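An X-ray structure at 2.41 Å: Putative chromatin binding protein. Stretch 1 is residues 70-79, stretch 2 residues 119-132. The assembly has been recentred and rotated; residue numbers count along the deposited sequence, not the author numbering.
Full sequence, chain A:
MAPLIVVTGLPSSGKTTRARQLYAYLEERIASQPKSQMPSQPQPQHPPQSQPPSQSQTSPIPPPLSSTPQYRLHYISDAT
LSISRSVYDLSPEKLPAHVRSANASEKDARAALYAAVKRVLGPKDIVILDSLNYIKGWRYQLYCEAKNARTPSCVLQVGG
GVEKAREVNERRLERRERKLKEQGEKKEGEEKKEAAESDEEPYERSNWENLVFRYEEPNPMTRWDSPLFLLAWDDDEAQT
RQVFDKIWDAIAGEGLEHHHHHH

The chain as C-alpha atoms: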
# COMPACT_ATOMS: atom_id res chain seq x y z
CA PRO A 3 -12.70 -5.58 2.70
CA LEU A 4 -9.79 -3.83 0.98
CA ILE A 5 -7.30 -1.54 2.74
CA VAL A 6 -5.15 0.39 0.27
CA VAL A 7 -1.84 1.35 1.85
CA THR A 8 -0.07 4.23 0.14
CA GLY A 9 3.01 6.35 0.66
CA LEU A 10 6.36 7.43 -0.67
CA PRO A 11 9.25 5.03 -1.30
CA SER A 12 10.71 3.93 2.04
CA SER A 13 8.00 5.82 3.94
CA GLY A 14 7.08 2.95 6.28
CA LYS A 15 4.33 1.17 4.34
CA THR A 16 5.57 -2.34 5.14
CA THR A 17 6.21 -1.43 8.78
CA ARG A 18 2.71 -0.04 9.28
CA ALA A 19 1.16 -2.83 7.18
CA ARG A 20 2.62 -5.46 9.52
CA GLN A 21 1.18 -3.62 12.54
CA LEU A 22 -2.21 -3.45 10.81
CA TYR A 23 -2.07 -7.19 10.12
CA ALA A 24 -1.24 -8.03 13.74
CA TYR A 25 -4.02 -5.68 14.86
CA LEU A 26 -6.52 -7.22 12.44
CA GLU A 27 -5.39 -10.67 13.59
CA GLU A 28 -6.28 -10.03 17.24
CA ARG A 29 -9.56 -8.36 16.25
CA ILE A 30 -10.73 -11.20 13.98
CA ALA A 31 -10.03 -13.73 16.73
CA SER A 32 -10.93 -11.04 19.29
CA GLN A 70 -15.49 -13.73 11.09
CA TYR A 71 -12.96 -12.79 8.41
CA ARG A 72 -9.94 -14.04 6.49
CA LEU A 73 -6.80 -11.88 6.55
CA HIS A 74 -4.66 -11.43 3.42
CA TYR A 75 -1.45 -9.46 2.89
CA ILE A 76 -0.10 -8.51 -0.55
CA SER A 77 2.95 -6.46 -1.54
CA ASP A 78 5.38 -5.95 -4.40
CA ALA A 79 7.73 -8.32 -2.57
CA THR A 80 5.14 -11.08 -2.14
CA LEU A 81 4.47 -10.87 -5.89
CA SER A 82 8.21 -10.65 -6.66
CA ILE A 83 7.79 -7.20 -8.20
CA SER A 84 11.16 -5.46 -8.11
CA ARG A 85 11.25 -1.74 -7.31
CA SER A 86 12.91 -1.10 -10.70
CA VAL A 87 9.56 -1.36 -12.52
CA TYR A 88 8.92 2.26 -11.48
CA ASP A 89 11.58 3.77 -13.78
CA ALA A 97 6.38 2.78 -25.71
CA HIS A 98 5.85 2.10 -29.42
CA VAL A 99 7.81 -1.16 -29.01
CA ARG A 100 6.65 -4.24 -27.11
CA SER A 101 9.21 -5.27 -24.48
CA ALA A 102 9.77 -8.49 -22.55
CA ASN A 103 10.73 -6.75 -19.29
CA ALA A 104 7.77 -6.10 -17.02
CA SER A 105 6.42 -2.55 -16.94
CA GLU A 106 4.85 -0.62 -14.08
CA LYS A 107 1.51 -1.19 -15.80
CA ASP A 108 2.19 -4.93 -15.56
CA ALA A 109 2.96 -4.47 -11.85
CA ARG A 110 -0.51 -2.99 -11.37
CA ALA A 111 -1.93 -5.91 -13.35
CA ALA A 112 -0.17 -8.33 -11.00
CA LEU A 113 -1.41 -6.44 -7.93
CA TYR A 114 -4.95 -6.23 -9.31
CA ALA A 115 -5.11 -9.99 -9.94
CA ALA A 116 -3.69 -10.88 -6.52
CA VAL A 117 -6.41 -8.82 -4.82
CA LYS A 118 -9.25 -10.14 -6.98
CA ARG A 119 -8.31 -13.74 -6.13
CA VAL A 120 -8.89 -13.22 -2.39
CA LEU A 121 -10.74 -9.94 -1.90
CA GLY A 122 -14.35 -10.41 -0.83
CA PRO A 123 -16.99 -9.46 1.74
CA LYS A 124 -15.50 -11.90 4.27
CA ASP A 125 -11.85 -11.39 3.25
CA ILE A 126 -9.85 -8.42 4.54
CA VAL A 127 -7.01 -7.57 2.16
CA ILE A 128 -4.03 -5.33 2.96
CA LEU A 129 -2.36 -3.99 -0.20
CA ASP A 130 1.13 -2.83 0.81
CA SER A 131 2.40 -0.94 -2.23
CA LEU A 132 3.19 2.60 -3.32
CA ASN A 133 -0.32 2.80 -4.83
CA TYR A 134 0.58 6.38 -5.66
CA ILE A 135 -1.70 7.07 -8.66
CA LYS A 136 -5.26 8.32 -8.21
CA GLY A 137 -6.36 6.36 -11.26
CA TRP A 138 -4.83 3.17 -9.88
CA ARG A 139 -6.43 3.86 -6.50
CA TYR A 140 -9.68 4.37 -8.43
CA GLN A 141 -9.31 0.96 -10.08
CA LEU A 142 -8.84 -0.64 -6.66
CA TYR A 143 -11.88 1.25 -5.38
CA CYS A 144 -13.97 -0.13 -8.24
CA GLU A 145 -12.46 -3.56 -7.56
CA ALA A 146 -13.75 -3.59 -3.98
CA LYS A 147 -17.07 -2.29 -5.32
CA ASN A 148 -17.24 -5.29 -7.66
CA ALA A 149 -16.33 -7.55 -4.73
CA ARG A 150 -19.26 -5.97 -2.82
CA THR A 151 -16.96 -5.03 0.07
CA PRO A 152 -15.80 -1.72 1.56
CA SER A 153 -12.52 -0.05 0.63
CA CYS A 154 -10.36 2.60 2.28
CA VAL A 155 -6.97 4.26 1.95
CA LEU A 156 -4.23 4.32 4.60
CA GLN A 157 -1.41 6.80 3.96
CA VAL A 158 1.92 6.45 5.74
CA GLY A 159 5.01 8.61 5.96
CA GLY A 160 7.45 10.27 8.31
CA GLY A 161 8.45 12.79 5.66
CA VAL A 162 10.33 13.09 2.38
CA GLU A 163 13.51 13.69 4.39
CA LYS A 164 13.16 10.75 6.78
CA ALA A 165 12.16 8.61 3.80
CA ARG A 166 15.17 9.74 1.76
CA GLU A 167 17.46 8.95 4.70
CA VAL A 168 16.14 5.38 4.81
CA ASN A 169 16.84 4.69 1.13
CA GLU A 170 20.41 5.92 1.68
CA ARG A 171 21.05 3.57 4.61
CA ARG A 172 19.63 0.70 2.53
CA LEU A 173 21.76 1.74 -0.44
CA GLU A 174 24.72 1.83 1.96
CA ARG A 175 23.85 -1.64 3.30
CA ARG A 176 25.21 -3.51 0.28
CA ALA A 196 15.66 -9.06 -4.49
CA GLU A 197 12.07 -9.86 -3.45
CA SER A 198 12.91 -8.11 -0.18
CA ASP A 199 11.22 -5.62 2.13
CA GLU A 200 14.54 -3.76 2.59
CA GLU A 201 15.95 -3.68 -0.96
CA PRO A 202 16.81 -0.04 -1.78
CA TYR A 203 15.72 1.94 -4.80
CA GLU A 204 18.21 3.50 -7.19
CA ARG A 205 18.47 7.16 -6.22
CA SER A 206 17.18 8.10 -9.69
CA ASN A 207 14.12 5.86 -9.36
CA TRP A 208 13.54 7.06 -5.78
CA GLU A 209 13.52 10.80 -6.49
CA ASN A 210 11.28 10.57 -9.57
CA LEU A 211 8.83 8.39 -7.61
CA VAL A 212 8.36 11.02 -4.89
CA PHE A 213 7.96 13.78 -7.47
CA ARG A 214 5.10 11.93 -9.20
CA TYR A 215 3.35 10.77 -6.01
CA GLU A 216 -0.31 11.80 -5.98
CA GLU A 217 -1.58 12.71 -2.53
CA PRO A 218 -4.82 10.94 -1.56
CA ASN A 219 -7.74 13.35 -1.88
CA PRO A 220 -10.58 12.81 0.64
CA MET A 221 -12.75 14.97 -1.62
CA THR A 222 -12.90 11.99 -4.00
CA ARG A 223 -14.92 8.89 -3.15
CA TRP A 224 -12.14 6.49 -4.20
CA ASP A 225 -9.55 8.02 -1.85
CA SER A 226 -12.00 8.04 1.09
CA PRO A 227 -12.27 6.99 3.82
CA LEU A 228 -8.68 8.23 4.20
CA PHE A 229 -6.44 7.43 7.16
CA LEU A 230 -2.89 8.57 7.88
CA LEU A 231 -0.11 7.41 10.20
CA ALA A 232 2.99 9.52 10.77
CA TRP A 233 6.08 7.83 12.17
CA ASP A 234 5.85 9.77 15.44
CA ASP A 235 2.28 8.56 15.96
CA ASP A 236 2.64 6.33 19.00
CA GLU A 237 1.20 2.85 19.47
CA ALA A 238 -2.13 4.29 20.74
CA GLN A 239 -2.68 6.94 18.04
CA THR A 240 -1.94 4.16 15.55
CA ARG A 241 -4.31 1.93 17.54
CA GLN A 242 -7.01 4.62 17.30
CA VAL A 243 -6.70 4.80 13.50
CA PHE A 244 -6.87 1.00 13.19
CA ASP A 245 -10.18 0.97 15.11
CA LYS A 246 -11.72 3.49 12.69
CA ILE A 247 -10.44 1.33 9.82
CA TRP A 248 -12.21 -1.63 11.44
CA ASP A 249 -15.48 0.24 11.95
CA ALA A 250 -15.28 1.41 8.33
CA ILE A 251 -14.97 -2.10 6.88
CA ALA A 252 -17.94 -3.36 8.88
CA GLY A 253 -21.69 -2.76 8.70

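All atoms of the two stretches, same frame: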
# COMPACT_ATOMS: atom_id res chain seq x y z
N GLN A 70 -16.89 -14.11 11.00
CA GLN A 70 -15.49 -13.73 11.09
C GLN A 70 -14.91 -13.48 9.70
O GLN A 70 -15.62 -13.56 8.70
CB GLN A 70 -14.69 -14.81 11.82
CG GLN A 70 -14.62 -16.14 11.08
CD GLN A 70 -13.79 -17.17 11.83
OE1 GLN A 70 -14.29 -18.24 12.18
NE2 GLN A 70 -12.53 -16.85 12.07
N TYR A 71 -13.61 -13.21 9.65
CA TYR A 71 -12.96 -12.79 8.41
C TYR A 71 -11.71 -13.61 8.15
O TYR A 71 -11.17 -14.29 9.03
CB TYR A 71 -12.58 -11.30 8.45
CG TYR A 71 -13.76 -10.36 8.44
CD1 TYR A 71 -14.49 -10.16 7.28
CD2 TYR A 71 -14.13 -9.66 9.58
CE1 TYR A 71 -15.57 -9.30 7.25
CE2 TYR A 71 -15.20 -8.80 9.56
CZ TYR A 71 -15.92 -8.62 8.40
OH TYR A 71 -16.99 -7.76 8.37
N ARG A 72 -11.25 -13.54 6.90
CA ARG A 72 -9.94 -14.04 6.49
C ARG A 72 -9.03 -12.84 6.24
O ARG A 72 -9.47 -11.82 5.69
CB ARG A 72 -10.04 -14.90 5.24
CG ARG A 72 -10.49 -16.33 5.48
CD ARG A 72 -10.74 -17.05 4.15
NE ARG A 72 -12.13 -16.92 3.72
CZ ARG A 72 -12.54 -16.98 2.45
NH1 ARG A 72 -11.67 -17.16 1.47
NH2 ARG A 72 -13.83 -16.86 2.17
N LEU A 73 -7.77 -12.97 6.63
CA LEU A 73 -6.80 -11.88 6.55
C LEU A 73 -5.77 -12.20 5.47
O LEU A 73 -5.12 -13.24 5.52
CB LEU A 73 -6.12 -11.67 7.90
CG LEU A 73 -5.18 -10.47 8.01
CD1 LEU A 73 -5.89 -9.17 7.68
CD2 LEU A 73 -4.58 -10.41 9.42
N HIS A 74 -5.62 -11.28 4.51
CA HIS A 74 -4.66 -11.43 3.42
C HIS A 74 -3.72 -10.23 3.39
O HIS A 74 -4.12 -9.10 3.68
CB HIS A 74 -5.37 -11.55 2.06
CG HIS A 74 -6.44 -12.60 2.03
ND1 HIS A 74 -6.20 -13.90 1.66
CD2 HIS A 74 -7.76 -12.53 2.31
CE1 HIS A 74 -7.32 -14.59 1.72
NE2 HIS A 74 -8.29 -13.78 2.11
N TYR A 75 -2.47 -10.49 3.02
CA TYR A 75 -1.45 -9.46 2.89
C TYR A 75 -0.76 -9.61 1.54
O TYR A 75 -0.30 -10.70 1.19
CB TYR A 75 -0.41 -9.55 4.01
CG TYR A 75 0.81 -8.68 3.78
CD1 TYR A 75 0.79 -7.33 4.11
CD2 TYR A 75 1.97 -9.21 3.24
CE1 TYR A 75 1.90 -6.53 3.90
CE2 TYR A 75 3.08 -8.42 3.03
CZ TYR A 75 3.04 -7.08 3.36
OH TYR A 75 4.15 -6.29 3.15
N ILE A 76 -0.70 -8.52 0.78
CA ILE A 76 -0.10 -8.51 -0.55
C ILE A 76 0.85 -7.33 -0.64
O ILE A 76 0.59 -6.25 -0.09
CB ILE A 76 -1.17 -8.42 -1.66
CG1 ILE A 76 -2.20 -9.54 -1.50
CG2 ILE A 76 -0.51 -8.49 -3.03
CD1 ILE A 76 -3.42 -9.38 -2.39
N SER A 77 1.97 -7.52 -1.35
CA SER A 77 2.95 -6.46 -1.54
C SER A 77 3.71 -6.74 -2.83
O SER A 77 3.61 -7.82 -3.42
CB SER A 77 3.91 -6.37 -0.35
OG SER A 77 4.78 -7.49 -0.31
N ASP A 78 4.48 -5.74 -3.26
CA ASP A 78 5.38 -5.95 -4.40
C ASP A 78 6.32 -7.12 -4.14
O ASP A 78 6.60 -7.91 -5.04
CB ASP A 78 6.18 -4.67 -4.68
CG ASP A 78 5.31 -3.53 -5.19
OD1 ASP A 78 4.08 -3.61 -5.06
OD2 ASP A 78 5.88 -2.56 -5.74
N ALA A 79 6.79 -7.26 -2.90
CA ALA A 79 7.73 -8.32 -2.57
C ALA A 79 7.07 -9.69 -2.62
O ALA A 79 7.66 -10.66 -3.10
CB ALA A 79 8.34 -8.07 -1.19
N ARG A 119 -8.26 -12.32 -6.48
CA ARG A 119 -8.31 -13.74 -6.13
C ARG A 119 -8.76 -13.98 -4.70
O ARG A 119 -9.28 -15.07 -4.41
CB ARG A 119 -6.93 -14.38 -6.35
CG ARG A 119 -6.53 -14.50 -7.81
CD ARG A 119 -5.02 -14.67 -7.97
NE ARG A 119 -4.62 -14.65 -9.37
CZ ARG A 119 -3.39 -14.36 -9.79
NH1 ARG A 119 -2.44 -14.06 -8.92
NH2 ARG A 119 -3.12 -14.37 -11.09
N VAL A 120 -8.59 -13.01 -3.81
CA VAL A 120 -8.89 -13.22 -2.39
C VAL A 120 -9.92 -12.22 -1.89
O VAL A 120 -10.74 -12.55 -1.03
CB VAL A 120 -7.60 -13.12 -1.55
CG1 VAL A 120 -6.69 -14.30 -1.83
CG2 VAL A 120 -6.87 -11.81 -1.82
N LEU A 121 -9.90 -11.00 -2.43
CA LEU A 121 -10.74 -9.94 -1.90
C LEU A 121 -12.21 -10.33 -1.99
O LEU A 121 -12.69 -10.79 -3.03
CB LEU A 121 -10.49 -8.63 -2.65
CG LEU A 121 -11.34 -7.43 -2.21
CD1 LEU A 121 -11.06 -7.06 -0.76
CD2 LEU A 121 -11.09 -6.24 -3.13
N GLY A 122 -12.94 -10.13 -0.89
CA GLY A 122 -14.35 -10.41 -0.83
C GLY A 122 -14.98 -9.84 0.42
O GLY A 122 -14.31 -9.29 1.29
N PRO A 123 -16.31 -9.98 0.54
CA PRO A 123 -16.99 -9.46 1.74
C PRO A 123 -16.44 -10.01 3.04
O PRO A 123 -16.42 -9.29 4.05
CB PRO A 123 -18.45 -9.87 1.52
CG PRO A 123 -18.59 -9.98 0.04
CD PRO A 123 -17.26 -10.49 -0.46
N LYS A 124 -16.01 -11.27 3.06
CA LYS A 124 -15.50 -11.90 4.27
C LYS A 124 -13.98 -11.98 4.30
O LYS A 124 -13.42 -12.66 5.17
CB LYS A 124 -16.10 -13.31 4.42
CG LYS A 124 -17.62 -13.35 4.39
N ASP A 125 -13.30 -11.32 3.37
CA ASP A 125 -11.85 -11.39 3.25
C ASP A 125 -11.27 -9.98 3.32
O ASP A 125 -11.51 -9.16 2.42
CB ASP A 125 -11.44 -12.08 1.94
CG ASP A 125 -11.84 -13.53 1.91
OD1 ASP A 125 -13.05 -13.82 1.72
OD2 ASP A 125 -10.96 -14.39 2.08
N ILE A 126 -10.51 -9.71 4.37
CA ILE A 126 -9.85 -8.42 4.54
C ILE A 126 -8.48 -8.50 3.88
O ILE A 126 -7.69 -9.40 4.17
CB ILE A 126 -9.72 -8.06 6.03
CG1 ILE A 126 -11.11 -8.01 6.68
CG2 ILE A 126 -9.01 -6.73 6.19
CD1 ILE A 126 -11.08 -7.91 8.19
N VAL A 127 -8.21 -7.56 2.98
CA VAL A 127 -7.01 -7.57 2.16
C VAL A 127 -6.23 -6.29 2.42
O VAL A 127 -6.77 -5.19 2.30
CB VAL A 127 -7.34 -7.70 0.66
CG1 VAL A 127 -6.09 -7.57 -0.19
CG2 VAL A 127 -8.04 -9.03 0.39
N ILE A 128 -4.95 -6.45 2.77
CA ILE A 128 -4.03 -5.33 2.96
C ILE A 128 -3.12 -5.27 1.75
O ILE A 128 -2.33 -6.20 1.51
CB ILE A 128 -3.21 -5.48 4.25
CG1 ILE A 128 -4.13 -5.56 5.47
CG2 ILE A 128 -2.23 -4.32 4.38
CD1 ILE A 128 -3.42 -6.01 6.73
N LEU A 129 -3.19 -4.18 0.99
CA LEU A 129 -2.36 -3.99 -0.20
C LEU A 129 -1.23 -3.04 0.17
O LEU A 129 -1.42 -1.82 0.20
CB LEU A 129 -3.19 -3.47 -1.37
CG LEU A 129 -2.49 -3.43 -2.72
CD1 LEU A 129 -2.09 -4.82 -3.17
CD2 LEU A 129 -3.36 -2.76 -3.77
N ASP A 130 -0.06 -3.60 0.45
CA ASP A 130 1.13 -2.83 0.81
C ASP A 130 1.92 -2.54 -0.46
O ASP A 130 2.74 -3.34 -0.90
CB ASP A 130 1.96 -3.59 1.84
CG ASP A 130 3.34 -2.99 2.06
OD1 ASP A 130 3.61 -1.88 1.57
OD2 ASP A 130 4.16 -3.64 2.73
N SER A 131 1.66 -1.38 -1.05
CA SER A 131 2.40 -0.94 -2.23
C SER A 131 2.31 0.57 -2.32
O SER A 131 1.46 1.20 -1.67
CB SER A 131 1.85 -1.59 -3.50
OG SER A 131 2.58 -1.17 -4.64
N LEU A 132 3.19 1.15 -3.13
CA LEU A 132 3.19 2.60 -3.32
C LEU A 132 1.79 3.12 -3.60
O LEU A 132 1.34 4.09 -2.99
CB LEU A 132 4.15 2.98 -4.45
CG LEU A 132 5.63 2.72 -4.18
CD1 LEU A 132 6.44 2.76 -5.47
CD2 LEU A 132 6.19 3.74 -3.19
O HOH W 1 5.20 -3.08 -1.64

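The most strongly polar part of the contact centres on the carboxylate of Asp 125. His 74 NE2 donates a nearly linear hydrogen bond to Asp 125 OD2 at 2.7 Å, and the same oxygen forms a salt bridge with Arg 72 NH1 at 2.9 Å. The two attractions differ in kind: the carboxylate oxygen lies near the plane of the imidazole, in line with the N-H, whereas it sits over one face of the guanidinium, so that the arginine contributes charge but points no N-H at it. Because side chains alternate along a strand, Arg 72 and His 74 emerge on the same face as Asp 125, and both can engage the same carboxylate oxygen, OD2. On the other face, Tyr 75 OH donates to Asp 130 OD2 at 2.7 Å. Further along, Asp 78 OD1 and Ser 131 OG lie 2.9 Å apart, within hydrogen-bonding distance, though the serine proton has another acceptor in reach.

These side chains are held in register by two parallel strands, which pair Arg 72 with Asp 125, His 74 with Val 127 and Ile 76 with Leu 129. The even-numbered residues of the first strand supply the backbone bonds, each reaching to both neighbours of its partner, as is usual in parallel sheet. Arg 72 N binds Lys 124 O (2.9 Å) and Arg 72 O receives Ile 126 N (2.7 Å); His 74 N binds Ile 126 O (2.8 Å) and His 74 O receives Ile 128 N (2.9 Å); Ile 76 N binds Ile 128 O (2.9 Å) and Ile 76 O receives Asp 130 N (2.8 Å). Beyond this ladder a water takes over, accepting from Asp 78 N at 3.2 Å and donating to Asp 130 O at 2.6 Å.

Apolar packing covers both faces. Val 120 CB stands 3.5 Å from the centroid of the His 74 ring, almost on its normal, in a CH-pi contact that leaves the ring edge free for Asp 125. On this same face Ile 76 CD1 meets Val 127 CG1 at 3.9 Å, and Ile 76 CG2 approaches Leu 129 CD1 at 4.0 Å. Across the sheet, Leu 73 CD1 touches both Ile 126 CG2 (4.2 Å) and Ile 128 CD1 (4.1 Å). Tyr 71 CG packs against Ile 126 CD1 at 3.6 Å, extending this cluster ahead of the strand. Together the stretches bury 966 Å², summed over both sides.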